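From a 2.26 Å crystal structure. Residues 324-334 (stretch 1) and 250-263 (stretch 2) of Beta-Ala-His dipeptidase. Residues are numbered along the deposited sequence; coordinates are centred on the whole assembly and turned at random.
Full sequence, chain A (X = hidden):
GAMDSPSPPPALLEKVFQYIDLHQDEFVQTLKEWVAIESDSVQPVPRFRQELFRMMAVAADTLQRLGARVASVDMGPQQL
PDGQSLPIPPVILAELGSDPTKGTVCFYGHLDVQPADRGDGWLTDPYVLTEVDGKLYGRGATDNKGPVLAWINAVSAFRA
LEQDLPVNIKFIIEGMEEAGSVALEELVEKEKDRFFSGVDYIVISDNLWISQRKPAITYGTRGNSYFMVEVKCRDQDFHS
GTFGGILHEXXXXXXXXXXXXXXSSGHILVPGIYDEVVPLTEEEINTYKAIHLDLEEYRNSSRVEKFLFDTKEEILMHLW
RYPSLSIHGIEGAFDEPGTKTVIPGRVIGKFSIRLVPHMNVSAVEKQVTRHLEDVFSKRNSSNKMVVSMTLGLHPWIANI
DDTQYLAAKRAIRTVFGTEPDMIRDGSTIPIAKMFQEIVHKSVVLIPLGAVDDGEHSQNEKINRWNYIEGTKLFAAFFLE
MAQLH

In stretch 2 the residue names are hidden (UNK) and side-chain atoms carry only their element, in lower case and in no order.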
# COMPACT_ATOMS: atom_id res chain seq x y z
N SER A 324 -3.16 -11.98 11.40
CA SER A 324 -4.57 -11.90 11.12
C SER A 324 -4.84 -12.68 9.84
O SER A 324 -3.95 -12.81 8.97
CB SER A 324 -5.00 -10.44 10.97
OG SER A 324 -4.54 -9.88 9.76
N LEU A 325 -6.05 -13.23 9.72
CA LEU A 325 -6.43 -13.99 8.53
C LEU A 325 -7.69 -13.40 7.90
O LEU A 325 -8.69 -13.20 8.59
CB LEU A 325 -6.58 -15.48 8.87
CG LEU A 325 -6.80 -16.45 7.69
CD1 LEU A 325 -6.41 -17.82 8.11
CD2 LEU A 325 -8.25 -16.44 7.14
N SER A 326 -7.62 -13.11 6.60
CA SER A 326 -8.76 -12.58 5.84
C SER A 326 -9.07 -13.41 4.61
O SER A 326 -8.17 -13.72 3.82
CB SER A 326 -8.49 -11.13 5.40
OG SER A 326 -8.35 -10.31 6.53
N ILE A 327 -10.34 -13.76 4.43
CA ILE A 327 -10.78 -14.45 3.23
C ILE A 327 -11.27 -13.38 2.28
O ILE A 327 -12.13 -12.57 2.63
CB ILE A 327 -11.88 -15.52 3.52
CG1 ILE A 327 -11.35 -16.60 4.48
CG2 ILE A 327 -12.38 -16.16 2.22
CD1 ILE A 327 -12.45 -17.14 5.41
N HIS A 328 -10.68 -13.37 1.09
CA HIS A 328 -10.89 -12.33 0.10
C HIS A 328 -12.01 -12.66 -0.88
O HIS A 328 -12.76 -11.79 -1.26
CB HIS A 328 -9.57 -12.06 -0.67
CG HIS A 328 -8.39 -11.78 0.22
ND1 HIS A 328 -8.42 -10.80 1.20
CD2 HIS A 328 -7.18 -12.36 0.32
CE1 HIS A 328 -7.26 -10.78 1.84
NE2 HIS A 328 -6.49 -11.72 1.32
N GLY A 329 -12.10 -13.91 -1.31
CA GLY A 329 -13.06 -14.27 -2.32
C GLY A 329 -12.85 -15.64 -2.90
O GLY A 329 -11.97 -16.39 -2.48
N ILE A 330 -13.68 -15.95 -3.89
CA ILE A 330 -13.62 -17.19 -4.63
C ILE A 330 -13.62 -16.84 -6.12
O ILE A 330 -14.43 -16.01 -6.57
CB ILE A 330 -14.84 -18.09 -4.30
CG1 ILE A 330 -14.83 -18.46 -2.80
CG2 ILE A 330 -14.88 -19.32 -5.23
CD1 ILE A 330 -16.03 -19.29 -2.29
N GLU A 331 -12.74 -17.48 -6.89
CA GLU A 331 -12.72 -17.32 -8.36
C GLU A 331 -13.30 -18.61 -9.01
O GLU A 331 -13.06 -19.70 -8.50
CB GLU A 331 -11.29 -17.05 -8.83
CG GLU A 331 -11.10 -16.86 -10.38
CD GLU A 331 -9.63 -16.85 -10.81
OE1 GLU A 331 -8.74 -16.61 -9.94
OE2 GLU A 331 -9.36 -17.09 -12.01
N GLY A 332 -14.09 -18.48 -10.07
CA GLY A 332 -14.57 -19.60 -10.89
C GLY A 332 -16.00 -20.03 -10.66
O GLY A 332 -16.48 -20.96 -11.31
N ALA A 333 -16.67 -19.38 -9.71
CA ALA A 333 -18.07 -19.62 -9.37
C ALA A 333 -19.00 -18.52 -9.89
O ALA A 333 -18.59 -17.66 -10.66
CB ALA A 333 -18.25 -19.80 -7.80
N PHE A 334 -20.27 -18.55 -9.48
CA PHE A 334 -21.23 -17.54 -9.91
C PHE A 334 -21.18 -16.31 -9.01
O PHE A 334 -21.66 -16.36 -7.88
CB PHE A 334 -22.65 -18.10 -9.95
CG PHE A 334 -23.67 -17.07 -10.33
CD1 PHE A 334 -23.58 -16.41 -11.55
CD2 PHE A 334 -24.71 -16.74 -9.47
CE1 PHE A 334 -24.50 -15.44 -11.90
CE2 PHE A 334 -25.62 -15.77 -9.81
CZ PHE A 334 -25.53 -15.13 -11.01
N UNK A 250 -17.07 -29.09 -5.98
CA UNK A 250 -15.93 -28.21 -5.68
C UNK A 250 -16.27 -27.09 -4.68
O UNK A 250 -15.50 -26.88 -3.76
c UNK A 250 -17.14 -29.37 -7.44
c UNK A 250 -15.84 -28.81 -7.97
c UNK A 250 -15.56 -27.64 -7.08
N UNK A 251 -17.42 -26.41 -4.86
CA UNK A 251 -17.83 -25.34 -3.91
C UNK A 251 -18.05 -25.85 -2.48
O UNK A 251 -17.71 -25.15 -1.52
c UNK A 251 -19.04 -21.19 -3.82
c UNK A 251 -19.08 -24.62 -4.38
s UNK A 251 -17.85 -22.14 -4.80
c UNK A 251 -18.84 -23.53 -5.38
N UNK A 252 -18.62 -27.04 -2.34
CA UNK A 252 -18.84 -27.61 -1.01
C UNK A 252 -17.49 -27.89 -0.29
O UNK A 252 -17.36 -27.58 0.88
c UNK A 252 -19.72 -28.88 -1.09
N UNK A 253 -16.52 -28.46 -1.01
CA UNK A 253 -15.16 -28.69 -0.52
C UNK A 253 -14.45 -27.35 -0.17
O UNK A 253 -13.90 -27.21 0.91
o UNK A 253 -14.42 -31.56 -2.79
c UNK A 253 -14.34 -29.47 -1.57
o UNK A 253 -15.42 -31.48 -0.82
c UNK A 253 -14.76 -30.94 -1.73
N UNK A 254 -14.49 -26.38 -1.08
CA UNK A 254 -13.82 -25.10 -0.86
C UNK A 254 -14.38 -24.35 0.34
O UNK A 254 -13.61 -23.85 1.17
c UNK A 254 -13.33 -22.05 -3.35
c UNK A 254 -11.66 -22.97 -1.67
c UNK A 254 -13.16 -22.85 -2.06
c UNK A 254 -13.83 -24.23 -2.13
N UNK A 255 -15.70 -24.30 0.46
CA UNK A 255 -16.34 -23.66 1.58
C UNK A 255 -15.97 -24.30 2.93
O UNK A 255 -15.81 -23.61 3.95
c UNK A 255 -18.60 -23.24 2.66
c UNK A 255 -17.90 -23.58 1.37
c UNK A 255 -18.23 -22.55 0.28
N UNK A 256 -15.84 -25.62 2.94
CA UNK A 256 -15.37 -26.33 4.13
C UNK A 256 -13.89 -26.02 4.41
O UNK A 256 -13.49 -25.87 5.56
c UNK A 256 -15.60 -27.82 3.99
N UNK A 257 -13.06 -25.96 3.36
CA UNK A 257 -11.66 -25.55 3.51
C UNK A 257 -11.51 -24.14 4.05
O UNK A 257 -10.79 -23.93 5.01
c UNK A 257 -10.70 -27.13 1.75
c UNK A 257 -10.91 -25.67 2.17
c UNK A 257 -9.65 -27.80 2.64
c UNK A 257 -10.31 -27.18 0.30
N UNK A 258 -12.18 -23.19 3.43
CA UNK A 258 -12.18 -21.80 3.89
C UNK A 258 -12.76 -21.61 5.30
O UNK A 258 -12.27 -20.78 6.07
c UNK A 258 -10.94 -20.30 1.45
c UNK A 258 -12.40 -20.81 1.46
c UNK A 258 -13.32 -19.92 0.60
c UNK A 258 -12.95 -20.92 2.89
N UNK A 259 -13.80 -22.38 5.62
CA UNK A 259 -14.42 -22.33 6.93
C UNK A 259 -13.63 -22.94 8.07
O UNK A 259 -14.02 -22.81 9.22
N UNK A 260 -12.53 -23.61 7.74
CA UNK A 260 -11.69 -24.30 8.72
C UNK A 260 -10.51 -23.43 9.23
O UNK A 260 -9.72 -23.89 10.04
c UNK A 260 -11.12 -25.57 8.07
o UNK A 260 -10.00 -25.24 7.24
N UNK A 261 -10.41 -22.19 8.75
CA UNK A 261 -9.22 -21.35 8.90
C UNK A 261 -9.21 -20.43 10.12
O UNK A 261 -8.16 -20.20 10.70
c UNK A 261 -7.11 -21.84 6.42
c UNK A 261 -8.74 -20.39 5.13
c UNK A 261 -8.98 -20.52 7.63
c UNK A 261 -8.54 -21.27 6.36
N UNK A 262 -10.37 -19.89 10.48
CA UNK A 262 -10.47 -18.84 11.49
C UNK A 262 -11.80 -19.01 12.26
O UNK A 262 -12.79 -19.49 11.71
c UNK A 262 -11.49 -17.07 9.91
c UNK A 262 -10.32 -17.41 10.86
c UNK A 262 -10.16 -16.32 11.92
N UNK A 263 -11.84 -18.67 13.54
CA UNK A 263 -13.12 -18.79 14.24
C UNK A 263 -13.85 -17.45 14.36
O UNK A 263 -13.38 -16.42 13.84
o UNK A 263 -11.96 -19.38 17.68
c UNK A 263 -12.97 -19.56 15.55
o UNK A 263 -12.08 -17.55 16.51
c UNK A 263 -12.28 -18.77 16.65

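Position 250 carries three carbons that close a ring onto its own backbone N, and nothing from stretch 1 lies near; this is Pro-250, opening the helix.

Position 251 has an unbranched chain of two carbons, a sulfur and a terminal carbon. The sulfur lies 3.8 Å from Ala-333 CB and the terminal carbon 3.9 Å from Ile-330 CD1. Only methionine fits: Met-251, whose CA-to-CB bond points sideways while chi angles all in the m well bring its end nearer the strand.

A single carbon at 252, out of reach, gives Ala-252. Position 253 has two carbons, the second bearing two oxygens, hence Asp-253, with both oxygens hydrogen-bonded elsewhere in the structure.

At 254, four carbons fork at the second, and one branch tip sits 3.7 Å from Ile-330 CG2. The fork identifies Leu-254, and that tip is CD2. Position 255 forks at its first carbon, three carbons in all, with none in contact with stretch 1: Val-255. One carbon at 256 marks Ala-256, and the four carbons forked at the second at 257, again remote, mark Leu-257.

Position 258 has four carbons forked at the second; one tip lies 4.0 Å from Ile-330 CG1 and 4.2 Å from Ile-327 CG2. This is Leu-258, and the tip is CD1, touching two isoleucines; its CA-to-CB bond points toward the strand, and its backbone O is also 3.7 Å from Ile-327 CD1.

Position 259 has no side-chain atoms and is Gly-259; an ideal CB there would come within 3.0 Å of Val-255 O. One carbon and one oxygen at 260 fit Ser-260, whose OG donates a 2.7 Å hydrogen bond to Leu-257 O, the residue just before the type I turn from Leu-258 to position 261.

Position 261 has four carbons forked at the second, its CB 3.8 Å from Leu-325 CD1: Leu-261. Position 262 has three carbons forked at the first, one tip 4.3 Å from Leu-325 CD2: Val-262, the tip being CG1. Two carbons and two terminal oxygens make 263 Asp-263, out of reach.

The contact is apolar: no hydrogen bond crosses it, and 464 Å² is buried over both sides. Strand and helix run nearly antiparallel, at 169°, with their axes 11.0 Å apart. Leu-325, Ile-327 and Ile-330 point toward stretch 2, while Ser-326 and Glu-331 point away. Along the helix, Met-251, Leu-254 and Leu-258 recur at spacings of three and four, which keeps them on one face; the turn then brings Leu-261 and Val-262 against Leu-325, extending the packing beyond the helix.

Stretch 2, residues 250-263: PMADLVALLGSLVD
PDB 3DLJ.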